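Local coordinates for protein yciO (Escherichia coli, PDB 1K7J) that is of unknown function but, as a SUA5-family protein with a YrdC-like fold, may bind double-stranded RNA, at residues A[7-12]-A[127-131]; A[52-56]-A[164-169]; A[64-70]-A[118-124]; A[180-184]-A[196-202]. All coordinates share one frame; numbering follows the deposited sequence.

Contact 1: A[7-12]-A[127-131]; sequences IHPDNP and PIAQA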
# COMPACT_ATOMS: atom_id res chain seq x y z
N ILE A 7 15.91 1.75 -9.20
CA ILE A 7 16.26 0.62 -8.35
C ILE A 7 15.97 -0.70 -9.05
O ILE A 7 14.89 -0.90 -9.60
CB ILE A 7 15.49 0.69 -7.01
CG1 ILE A 7 15.81 2.00 -6.29
CG2 ILE A 7 15.86 -0.51 -6.13
CD1 ILE A 7 15.19 2.14 -4.91
N HIS A 8 16.96 -1.60 -9.05
CA HIS A 8 16.80 -2.91 -9.68
C HIS A 8 15.63 -3.60 -8.98
O HIS A 8 15.64 -3.77 -7.77
CB HIS A 8 18.09 -3.72 -9.52
CG HIS A 8 19.26 -3.12 -10.24
ND1 HIS A 8 20.56 -3.41 -9.91
CD2 HIS A 8 19.31 -2.26 -11.28
CE1 HIS A 8 21.37 -2.75 -10.71
NE2 HIS A 8 20.64 -2.04 -11.55
N PRO A 9 14.61 -4.01 -9.75
CA PRO A 9 13.43 -4.67 -9.17
C PRO A 9 13.62 -6.07 -8.60
O PRO A 9 12.88 -6.49 -7.71
CB PRO A 9 12.43 -4.65 -10.31
CG PRO A 9 13.31 -4.83 -11.50
CD PRO A 9 14.47 -3.89 -11.21
N ASP A 10 14.61 -6.80 -9.12
CA ASP A 10 14.88 -8.16 -8.67
C ASP A 10 15.88 -8.21 -7.52
O ASP A 10 15.78 -9.07 -6.64
CB ASP A 10 15.40 -9.01 -9.84
CG ASP A 10 16.44 -8.28 -10.68
OD1 ASP A 10 17.16 -7.41 -10.13
OD2 ASP A 10 16.55 -8.58 -11.89
N ASN A 11 16.83 -7.29 -7.53
CA ASN A 11 17.86 -7.23 -6.50
C ASN A 11 18.10 -5.76 -6.18
O ASN A 11 19.09 -5.17 -6.61
CB ASN A 11 19.14 -7.88 -7.02
CG ASN A 11 20.20 -8.03 -5.95
OD1 ASN A 11 19.96 -8.65 -4.92
ND2 ASN A 11 21.37 -7.45 -6.20
N PRO A 12 17.19 -5.15 -5.41
CA PRO A 12 17.30 -3.73 -5.03
C PRO A 12 18.57 -3.32 -4.30
O PRO A 12 19.00 -3.97 -3.34
CB PRO A 12 16.04 -3.49 -4.20
CG PRO A 12 15.75 -4.85 -3.62
CD PRO A 12 16.02 -5.77 -4.77
N PRO A 127 10.36 -7.52 -4.46
CA PRO A 127 11.59 -7.17 -3.74
C PRO A 127 11.75 -5.73 -3.27
O PRO A 127 12.16 -5.49 -2.14
CB PRO A 127 12.69 -7.59 -4.72
CG PRO A 127 12.08 -8.79 -5.38
CD PRO A 127 10.68 -8.30 -5.67
N ILE A 128 11.43 -4.76 -4.13
CA ILE A 128 11.60 -3.37 -3.72
C ILE A 128 10.70 -2.99 -2.54
O ILE A 128 11.17 -2.42 -1.56
CB ILE A 128 11.36 -2.40 -4.90
CG1 ILE A 128 12.52 -2.51 -5.90
CG2 ILE A 128 11.25 -0.96 -4.40
CD1 ILE A 128 12.34 -1.68 -7.17
N ALA A 129 9.42 -3.33 -2.62
CA ALA A 129 8.50 -3.00 -1.54
C ALA A 129 8.91 -3.73 -0.26
O ALA A 129 8.90 -3.14 0.83
CB ALA A 129 7.07 -3.37 -1.92
N GLN A 130 9.28 -5.00 -0.38
CA GLN A 130 9.70 -5.75 0.79
C GLN A 130 10.95 -5.14 1.42
O GLN A 130 11.07 -5.06 2.64
CB GLN A 130 9.95 -7.22 0.43
CG GLN A 130 8.69 -8.07 0.45
CD GLN A 130 8.12 -8.22 1.85
OE1 GLN A 130 8.86 -8.51 2.79
NE2 GLN A 130 6.82 -8.04 1.99
N ALA A 131 11.89 -4.70 0.57
CA ALA A 131 13.12 -4.10 1.07
C ALA A 131 12.82 -2.79 1.81
O ALA A 131 13.41 -2.51 2.85
CB ALA A 131 14.09 -3.84 -0.09
O HOH W 1 10.57 -5.06 -6.94

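Contact 2: A[52-56]-A[164-169]; sequences RICRI and LEKQVD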
# COMPACT_ATOMS: atom_id res chain seq x y z
N ARG A 52 -1.47 14.82 2.03
CA ARG A 52 -0.95 14.94 0.68
C ARG A 52 -1.33 13.73 -0.17
O ARG A 52 -1.69 13.87 -1.34
CB ARG A 52 0.58 15.09 0.71
CG ARG A 52 1.05 16.43 1.25
CD ARG A 52 2.56 16.47 1.38
NE ARG A 52 3.22 16.31 0.09
CZ ARG A 52 4.52 16.03 -0.04
NH1 ARG A 52 5.28 15.88 1.03
NH2 ARG A 52 5.05 15.90 -1.25
N ILE A 53 -1.25 12.54 0.43
CA ILE A 53 -1.60 11.32 -0.29
C ILE A 53 -3.10 11.30 -0.59
O ILE A 53 -3.50 10.94 -1.70
CB ILE A 53 -1.21 10.07 0.53
CG1 ILE A 53 0.31 9.90 0.51
CG2 ILE A 53 -1.91 8.84 -0.03
CD1 ILE A 53 0.82 8.73 1.32
N CYS A 54 -3.91 11.70 0.38
CA CYS A 54 -5.37 11.74 0.20
C CYS A 54 -5.74 12.53 -1.04
O CYS A 54 -6.58 12.10 -1.83
CB CYS A 54 -6.04 12.38 1.41
SG CYS A 54 -5.91 11.46 2.95
N ARG A 55 -5.12 13.69 -1.20
CA ARG A 55 -5.39 14.56 -2.33
C ARG A 55 -4.92 13.98 -3.65
O ARG A 55 -5.61 14.09 -4.67
CB ARG A 55 -4.74 15.92 -2.11
CG ARG A 55 -5.32 16.67 -0.93
CD ARG A 55 -4.68 18.03 -0.79
NE ARG A 55 -5.22 18.77 0.34
CZ ARG A 55 -4.95 20.05 0.58
NH1 ARG A 55 -4.14 20.72 -0.24
NH2 ARG A 55 -5.48 20.66 1.63
N ILE A 56 -3.74 13.36 -3.65
CA ILE A 56 -3.23 12.77 -4.87
C ILE A 56 -4.09 11.56 -5.26
O ILE A 56 -4.38 11.37 -6.44
CB ILE A 56 -1.76 12.31 -4.70
CG1 ILE A 56 -0.87 13.54 -4.47
CG2 ILE A 56 -1.31 11.55 -5.93
CD1 ILE A 56 0.58 13.19 -4.16
N LEU A 164 3.49 13.54 -11.48
CA LEU A 164 3.63 13.89 -10.07
C LEU A 164 4.96 14.38 -9.52
O LEU A 164 5.08 14.54 -8.30
CB LEU A 164 3.19 12.68 -9.23
CG LEU A 164 1.76 12.17 -9.46
CD1 LEU A 164 1.57 10.84 -8.74
CD2 LEU A 164 0.77 13.21 -8.96
N GLU A 165 5.95 14.63 -10.36
CA GLU A 165 7.23 15.06 -9.83
C GLU A 165 7.18 16.37 -9.03
O GLU A 165 8.10 16.67 -8.28
CB GLU A 165 8.28 15.15 -10.94
CG GLU A 165 8.12 16.31 -11.90
CD GLU A 165 9.14 16.25 -13.01
OE1 GLU A 165 10.30 15.87 -12.72
OE2 GLU A 165 8.81 16.58 -14.17
N LYS A 166 6.11 17.14 -9.19
CA LYS A 166 5.96 18.39 -8.45
C LYS A 166 5.15 18.19 -7.18
O LYS A 166 5.05 19.09 -6.35
CB LYS A 166 5.27 19.46 -9.30
CG LYS A 166 5.97 19.83 -10.59
CD LYS A 166 5.36 21.08 -11.21
CE LYS A 166 3.89 20.90 -11.53
NZ LYS A 166 3.28 22.13 -12.12
N GLN A 167 4.57 17.00 -7.02
CA GLN A 167 3.73 16.73 -5.85
C GLN A 167 4.23 15.69 -4.86
O GLN A 167 3.68 15.56 -3.77
CB GLN A 167 2.32 16.34 -6.32
CG GLN A 167 1.68 17.37 -7.25
CD GLN A 167 1.73 18.77 -6.68
OE1 GLN A 167 1.25 19.03 -5.58
NE2 GLN A 167 2.30 19.70 -7.45
N VAL A 168 5.27 14.95 -5.22
CA VAL A 168 5.83 13.95 -4.32
C VAL A 168 7.32 14.22 -4.11
O VAL A 168 7.94 14.96 -4.87
CB VAL A 168 5.61 12.52 -4.85
CG1 VAL A 168 4.12 12.24 -4.98
CG2 VAL A 168 6.31 12.34 -6.19
N ASP A 169 7.89 13.60 -3.09
CA ASP A 169 9.29 13.81 -2.76
C ASP A 169 10.26 12.80 -3.37
O ASP A 169 11.44 13.09 -3.56
CB ASP A 169 9.43 13.84 -1.24
CG ASP A 169 8.49 14.85 -0.60
OD1 ASP A 169 8.52 16.03 -1.02
OD2 ASP A 169 7.71 14.46 0.29
O HOH W 2 1.76 16.80 -2.31

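Contact 3: A[64-70]-A[118-124]; sequences NFTLMCR and TIGMRVP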
# COMPACT_ATOMS: atom_id res chain seq x y z
N ASN A 64 -11.10 3.19 2.38
CA ASN A 64 -10.05 2.90 3.34
C ASN A 64 -8.64 3.25 2.90
O ASN A 64 -8.33 3.27 1.70
CB ASN A 64 -10.07 1.40 3.68
CG ASN A 64 -11.25 1.01 4.53
OD1 ASN A 64 -11.24 1.21 5.75
ND2 ASN A 64 -12.28 0.47 3.91
N PHE A 65 -7.80 3.54 3.88
CA PHE A 65 -6.39 3.79 3.63
C PHE A 65 -5.83 2.38 3.57
O PHE A 65 -6.56 1.41 3.75
CB PHE A 65 -5.74 4.53 4.80
CG PHE A 65 -5.88 6.02 4.73
CD1 PHE A 65 -5.17 6.76 3.79
CD2 PHE A 65 -6.72 6.69 5.62
CE1 PHE A 65 -5.30 8.14 3.74
CE2 PHE A 65 -6.85 8.07 5.57
CZ PHE A 65 -6.14 8.80 4.63
N THR A 66 -4.53 2.26 3.32
CA THR A 66 -3.89 0.96 3.26
C THR A 66 -2.63 0.98 4.09
O THR A 66 -1.91 1.97 4.11
CB THR A 66 -3.50 0.58 1.81
OG1 THR A 66 -4.68 0.47 1.01
CG2 THR A 66 -2.76 -0.76 1.79
N LEU A 67 -2.39 -0.11 4.82
CA LEU A 67 -1.15 -0.22 5.58
C LEU A 67 -0.39 -1.31 4.83
O LEU A 67 -0.85 -2.44 4.73
CB LEU A 67 -1.40 -0.64 7.03
CG LEU A 67 -1.99 0.42 7.96
CD1 LEU A 67 -2.05 -0.14 9.37
CD2 LEU A 67 -1.14 1.69 7.93
N MSE A 68 0.76 -0.93 4.27
CA MSE A 68 1.61 -1.86 3.54
C MSE A 68 2.46 -2.55 4.60
O MSE A 68 3.31 -1.92 5.23
CB MSE A 68 2.48 -1.07 2.55
CG MSE A 68 3.05 -1.87 1.38
SE MSE A 68 1.69 -2.49 0.11
CE MSE A 68 1.18 -0.78 -0.74
N CYS A 69 2.22 -3.85 4.79
CA CYS A 69 2.91 -4.63 5.82
C CYS A 69 3.93 -5.64 5.32
O CYS A 69 3.79 -6.20 4.24
CB CYS A 69 1.87 -5.37 6.67
SG CYS A 69 0.64 -4.31 7.46
N ARG A 70 4.94 -5.88 6.14
CA ARG A 70 6.02 -6.81 5.81
C ARG A 70 5.53 -8.24 5.61
O ARG A 70 5.92 -8.91 4.64
CB ARG A 70 7.07 -6.79 6.92
CG ARG A 70 8.29 -7.66 6.66
CD ARG A 70 9.19 -7.03 5.60
NE ARG A 70 10.35 -7.88 5.31
CZ ARG A 70 11.31 -8.15 6.19
NH1 ARG A 70 11.27 -7.63 7.41
NH2 ARG A 70 12.32 -8.94 5.85
N THR A 118 -12.17 0.73 10.07
CA THR A 118 -11.41 -0.22 9.29
C THR A 118 -10.26 0.42 8.52
O THR A 118 -10.15 1.64 8.45
CB THR A 118 -12.30 -0.93 8.27
OG1 THR A 118 -12.99 0.06 7.49
CG2 THR A 118 -13.32 -1.82 8.98
N ILE A 119 -9.42 -0.43 7.95
CA ILE A 119 -8.29 0.00 7.15
C ILE A 119 -7.84 -1.20 6.33
O ILE A 119 -8.00 -2.35 6.76
CB ILE A 119 -7.14 0.54 8.04
CG1 ILE A 119 -6.01 1.09 7.16
CG2 ILE A 119 -6.64 -0.55 8.98
CD1 ILE A 119 -5.04 2.00 7.91
N GLY A 120 -7.32 -0.95 5.13
CA GLY A 120 -6.88 -2.03 4.28
C GLY A 120 -5.49 -2.50 4.65
O GLY A 120 -4.59 -1.69 4.88
N MSE A 121 -5.32 -3.82 4.73
CA MSE A 121 -4.04 -4.41 5.08
C MSE A 121 -3.50 -5.07 3.82
O MSE A 121 -4.21 -5.83 3.15
CB MSE A 121 -4.23 -5.44 6.20
CG MSE A 121 -4.97 -4.88 7.42
SE MSE A 121 -4.15 -3.28 8.18
CE MSE A 121 -2.57 -4.10 8.91
N ARG A 122 -2.24 -4.80 3.50
CA ARG A 122 -1.66 -5.32 2.27
C ARG A 122 -0.20 -5.72 2.40
O ARG A 122 0.64 -4.92 2.82
CB ARG A 122 -1.83 -4.25 1.19
CG ARG A 122 -1.31 -4.55 -0.20
CD ARG A 122 -1.70 -3.37 -1.09
NE ARG A 122 -1.00 -3.32 -2.37
CZ ARG A 122 -1.20 -2.37 -3.27
NH1 ARG A 122 -2.07 -1.40 -3.02
NH2 ARG A 122 -0.53 -2.38 -4.42
N VAL A 123 0.10 -6.97 2.06
CA VAL A 123 1.47 -7.48 2.10
C VAL A 123 1.95 -7.61 0.66
O VAL A 123 1.45 -8.45 -0.09
CB VAL A 123 1.53 -8.88 2.76
CG1 VAL A 123 2.96 -9.40 2.76
CG2 VAL A 123 0.99 -8.81 4.19
N PRO A 124 2.91 -6.76 0.25
CA PRO A 124 3.43 -6.81 -1.12
C PRO A 124 4.40 -7.98 -1.31
O PRO A 124 5.04 -8.41 -0.36
CB PRO A 124 4.11 -5.46 -1.27
CG PRO A 124 4.68 -5.24 0.10
CD PRO A 124 3.56 -5.69 1.03
O HOH W 3 -8.97 3.53 6.53
O HOH W 4 -4.55 -1.24 -1.24

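Contact 4: A[180-184]-A[196-202]; sequences KPTTV and REGVGDV. With SO4 (sulfate ion), chain B.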
# COMPACT_ATOMS: atom_id res chain seq x y z
N LYS A 180 -3.43 -3.63 -13.30
CA LYS A 180 -4.54 -4.21 -12.56
C LYS A 180 -4.23 -4.05 -11.08
O LYS A 180 -3.16 -4.44 -10.61
CB LYS A 180 -4.69 -5.70 -12.91
CG LYS A 180 -5.90 -6.36 -12.25
CD LYS A 180 -6.01 -7.83 -12.61
CE LYS A 180 -6.30 -8.04 -14.09
NZ LYS A 180 -6.42 -9.49 -14.43
N PRO A 181 -5.15 -3.45 -10.31
CA PRO A 181 -4.94 -3.25 -8.88
C PRO A 181 -5.16 -4.53 -8.08
O PRO A 181 -5.51 -5.57 -8.65
CB PRO A 181 -5.96 -2.17 -8.54
CG PRO A 181 -7.12 -2.56 -9.42
CD PRO A 181 -6.43 -2.86 -10.74
N THR A 182 -4.93 -4.46 -6.78
CA THR A 182 -5.13 -5.63 -5.93
C THR A 182 -6.61 -5.97 -5.85
O THR A 182 -7.48 -5.13 -6.10
CB THR A 182 -4.69 -5.38 -4.47
OG1 THR A 182 -5.43 -4.28 -3.94
CG2 THR A 182 -3.20 -5.09 -4.39
N THR A 183 -6.89 -7.22 -5.50
CA THR A 183 -8.27 -7.63 -5.29
C THR A 183 -8.50 -7.23 -3.85
O THR A 183 -7.68 -7.53 -2.97
CB THR A 183 -8.42 -9.15 -5.46
OG1 THR A 183 -8.40 -9.46 -6.85
CG2 THR A 183 -9.73 -9.63 -4.84
N VAL A 184 -9.58 -6.50 -3.60
CA VAL A 184 -9.88 -6.04 -2.25
C VAL A 184 -10.99 -6.90 -1.65
O VAL A 184 -12.08 -7.00 -2.21
CB VAL A 184 -10.32 -4.56 -2.26
CG1 VAL A 184 -10.59 -4.09 -0.83
CG2 VAL A 184 -9.23 -3.71 -2.90
N ARG A 196 -13.35 -5.19 -4.65
CA ARG A 196 -12.77 -4.92 -5.97
C ARG A 196 -12.11 -6.17 -6.52
O ARG A 196 -11.34 -6.83 -5.82
CB ARG A 196 -11.72 -3.81 -5.89
CG ARG A 196 -11.02 -3.55 -7.22
CD ARG A 196 -10.08 -2.35 -7.14
NE ARG A 196 -8.89 -2.63 -6.34
CZ ARG A 196 -8.18 -1.70 -5.72
NH1 ARG A 196 -8.54 -0.42 -5.81
NH2 ARG A 196 -7.11 -2.03 -5.02
N GLU A 197 -12.40 -6.51 -7.77
CA GLU A 197 -11.76 -7.67 -8.36
C GLU A 197 -10.51 -7.19 -9.09
O GLU A 197 -10.59 -6.41 -10.04
CB GLU A 197 -12.69 -8.40 -9.33
CG GLU A 197 -12.02 -9.58 -10.01
CD GLU A 197 -13.00 -10.63 -10.50
OE1 GLU A 197 -14.11 -10.26 -10.93
OE2 GLU A 197 -12.65 -11.84 -10.45
N GLY A 198 -9.36 -7.65 -8.61
CA GLY A 198 -8.09 -7.27 -9.21
C GLY A 198 -7.23 -8.47 -9.54
O GLY A 198 -7.73 -9.51 -9.99
N VAL A 199 -5.93 -8.35 -9.29
CA VAL A 199 -4.99 -9.43 -9.59
C VAL A 199 -5.30 -10.74 -8.87
O VAL A 199 -5.28 -11.81 -9.48
CB VAL A 199 -3.53 -9.02 -9.25
CG1 VAL A 199 -2.57 -10.15 -9.61
CG2 VAL A 199 -3.16 -7.75 -10.00
N GLY A 200 -5.59 -10.65 -7.57
CA GLY A 200 -5.88 -11.85 -6.80
C GLY A 200 -7.18 -12.56 -7.13
O GLY A 200 -8.21 -11.93 -7.38
N ASP A 201 -7.13 -13.89 -7.13
CA ASP A 201 -8.30 -14.72 -7.42
C ASP A 201 -9.35 -14.50 -6.33
O ASP A 201 -9.04 -14.55 -5.14
CB ASP A 201 -7.87 -16.19 -7.45
CG ASP A 201 -8.99 -17.13 -7.89
OD1 ASP A 201 -10.10 -16.68 -8.20
OD2 ASP A 201 -8.72 -18.36 -7.91
N VAL A 202 -10.60 -14.25 -6.72
CA VAL A 202 -11.66 -14.02 -5.74
C VAL A 202 -12.26 -15.32 -5.21
O VAL A 202 -12.85 -15.34 -4.12
CB VAL A 202 -12.81 -13.16 -6.32
CG1 VAL A 202 -12.27 -11.80 -6.76
CG2 VAL A 202 -13.46 -13.88 -7.50
S SO4 B . -6.64 1.26 -2.95
O1 SO4 B . -5.88 0.07 -3.35
O2 SO4 B . -5.75 2.44 -2.94
O3 SO4 B . -7.73 1.49 -3.92
O4 SO4 B . -7.20 1.05 -1.61

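Contact 1: A[7-12]-A[127-131]
Ile128, on the first turn of helix 127-136, pushes its longer branch into the bend of loop 7-12. With CG1 beside the backbone N (chi1 -71°) and the outer torsion extended, Ile128 CD1 ends 3.6 Å from Ile7 O and against Pro9 CA. The side chains of Ile7 and Ile128 cross obliquely, Ile7 CG2 lying 3.9 Å from Ile128 CD1. Further along the loop Pro12 closes over the base of this branch, its CB against Ile128 CG1. With an alanine in place of Ile128, a gap is likely to open between Ile7, Pro9 and Pro12, leaving the Ile7 methyl CG2 without its partner.

A second patch is built of prolines. Pro9 O sits against the ring of Pro127, 3.2 Å from CB and not much farther from CG and CD, while the rings of Pro12 and Pro127 cross at about a right angle with Pro12 CD 3.8 Å from Pro127 CB. Pro12 CG reaches on to Ala131 CB, one turn later. No direct hydrogen bond joins the segments; instead a water donates to Pro9 O (2.8 Å) and accepts from Ile128 N (3.0 Å), so a backbone N-H of the first helical turn is satisfied by a water held by the loop.

Farther out, Ile7 is tied by its backbone to His173 and packs on Leu16 and Ile17 of helix 14-25, where Ile17 also meets Pro12 and Ala131. The contact thus joins a strand-to-helix connection at the edge of the sheet to the N-terminal end of a neighbouring helix, layered packing of an alpha/beta fold.

Contact 2: A[52-56]-A[164-169]
Arg52 reaches from helix 47-57 to the turn 164-169 and meets it with the edge of its guanidinium group. A bend at chi3 (62°) swings the otherwise extended chain so that NH2 faces Gln167 O, NE the water beside it, and NH1 and NH2 Asp169. Arg52 NH2 donates to Gln167 O at 2.9 Å; the carbonyl lies near the guanidinium plane, although the nitrogen stands well above the carbonyl's own plane. Arg52 NH1 makes the salt bridge to Asp169 OD2, also 2.9 Å, on the syn side of that oxygen. Guanidinium and carboxylate planes are turned 70° apart, so this is no flat two-pronged pairing: the second approaches, from NH2 to OD2 and to OD1, are long and weak. A water in the guanidinium plane accepts from Arg52 NE (2.9 Å) and donates to Gln167 O (2.7 Å).

One turn along the helix, Ile56 supplies the apolar half. Its two branches part: the side chains of Ile56 and Val168 cross at about a right angle, with Ile56 CD1 3.8 Å from Val168 CG1, and Ile56 CG2 rests 4.0 Å from Leu164 CD2. Ile56 also touches Leu40 of strand 37-43, so it fills the angle between the sheet and the turn that follows helix 157-164. In that turn Leu164 O accepts from both Gln167 N and Val168 N.

Asp169 OD2 takes a further hydrogen bond from the backbone N of Val29. With an arginine and an amide N-H both turned to this oxygen, Asp169 is probably held ionised; Arg52 divides its donors between a backbone carbonyl and the carboxylate, so a neutral bond probably reinforces the charge pairing by fixing the guanidinium.

Contact 3: A[64-70]-A[118-124]
Leu67 and Ile119 meet at about a right angle, the methyl CD1 of Ile119 pressed against Leu67 CG at 3.4 Å, tighter than usual for two carbons. On the same face Leu67 lies alongside Met121, a selenomethionine, with Leu67 CD1 4.0 Å from Met121 SE. Bends at chi2 and chi3 curl Met121 toward strand 66-68, and its terminal CE drops into the hollow between Leu67 and Cys69, 3.5 Å from Cys69 SG. Tyr78 and Leu75 of helix 72-78 cover this side.

The two strands run parallel as inner members of the mixed sheet of this alpha/beta fold, with 140-144 beyond 66-68 and 97-102 beyond 118-122. Four backbone bonds stitch them: Gly120 N to Phe65 O, Leu67 N to Gly120 O, Arg122 N to Leu67 O and Cys69 N to Arg122 O. Gly120 presents no side chain, and the chains draw in there to 4.3 Å between its CA and that of Thr66.

On the face of Thr66, Met68 and Arg122 the bumps are long ones. Arg122 stands out from the sheet, extended from CG to NE, and Met68, also selenomethionine, lies side by side with it: Met68 SE is 3.7 Å from Arg122 CG, and CE stands over one guanidinium face, offset toward its rim. Thr66 CG2 fills the notch beside Arg122 CB (3.7 Å), while its OG1 shares a water with Arg122 NH1, which also bonds Ser144. At the far end the Pro124 ring plugs the corner beyond Met68, with Pro124 CD 3.8 Å from Met68 SE and 3.3 Å from Cys69 O, and Leu133 of helix 127-136 touches both Met68 and Pro124.

Contact 4: A[180-184]-A[196-202]
Thr183 OG1 is gripped from two sides by the loop 196-202: it accepts from Gly198 N at 2.7 Å and donates to Gly200 O at a short 2.5 Å, on a lone pair in the carbonyl plane. The hydroxyl therefore pins the loop as it turns away from the strand. Beside it Val199 N donates to Pro181 O (2.9 Å), and Gly198 CA comes so near that carbonyl that a side chain would have no room. Lys180 lays its CD against the Gly198-Val199 peptide.

Arg196 folds back over segment 180-184, the bend at chi3 (71°) bringing its guanidinium side-on to Thr182. Arg196 NE donates to Thr182 O at 2.9 Å, almost straight, and Arg196 NH2 to Thr182 OG1 at 3.0 Å, both partners in the guanidinium plane; OG1 also bonds Thr98. Pro181 CB covers the centre of one face and Val184 CG2 lies over the opposite one, so the group is sandwiched, and with the two bonds to Thr182 its rotation is fixed. The other edge is turned to a bound sulfate, Arg196 NH1 meeting sulfate O3 at 2.8 Å and Arg196 NH2 meeting sulfate O1 at 3.0 Å. A leucine in its place could make none of these bonds and would probably leave Thr182 O without its donor and the sulfate without two of its bonds.

Val184 and Arg196 form an antiparallel hydrogen-bonded pair, joining the last two strands at the sheet's edge. Ser144 and Arg57 also bond the sulfate, which probably came from the crystallisation liquor; its position is consistent with a pocket of this YrdC-like fold suited to a phosphate or other anion.

In the fold
From the N terminus, contact 1 opens just after edge strand 3-6 and closes at helix 127-136. Contact 2 opens inside that span, on helix 47-57, and closes beyond it at 164-169, so the two loops cross. Contact 3 is nested within both, near the middle of the chain's fold, and pairs two inner strands. It touches contact 1 where Gln130 NE2 reaches Arg70 O and Pro124 O, and contact 2 where Cys54 SG packs on Phe65 CZ. Contact 4 follows in series and closes a short loop at the other end of the sheet, meeting contact 3 where Thr182 CG2 packs on Arg122 NE. Contacts 1 and 2, about 22 Å apart between centres, do not touch.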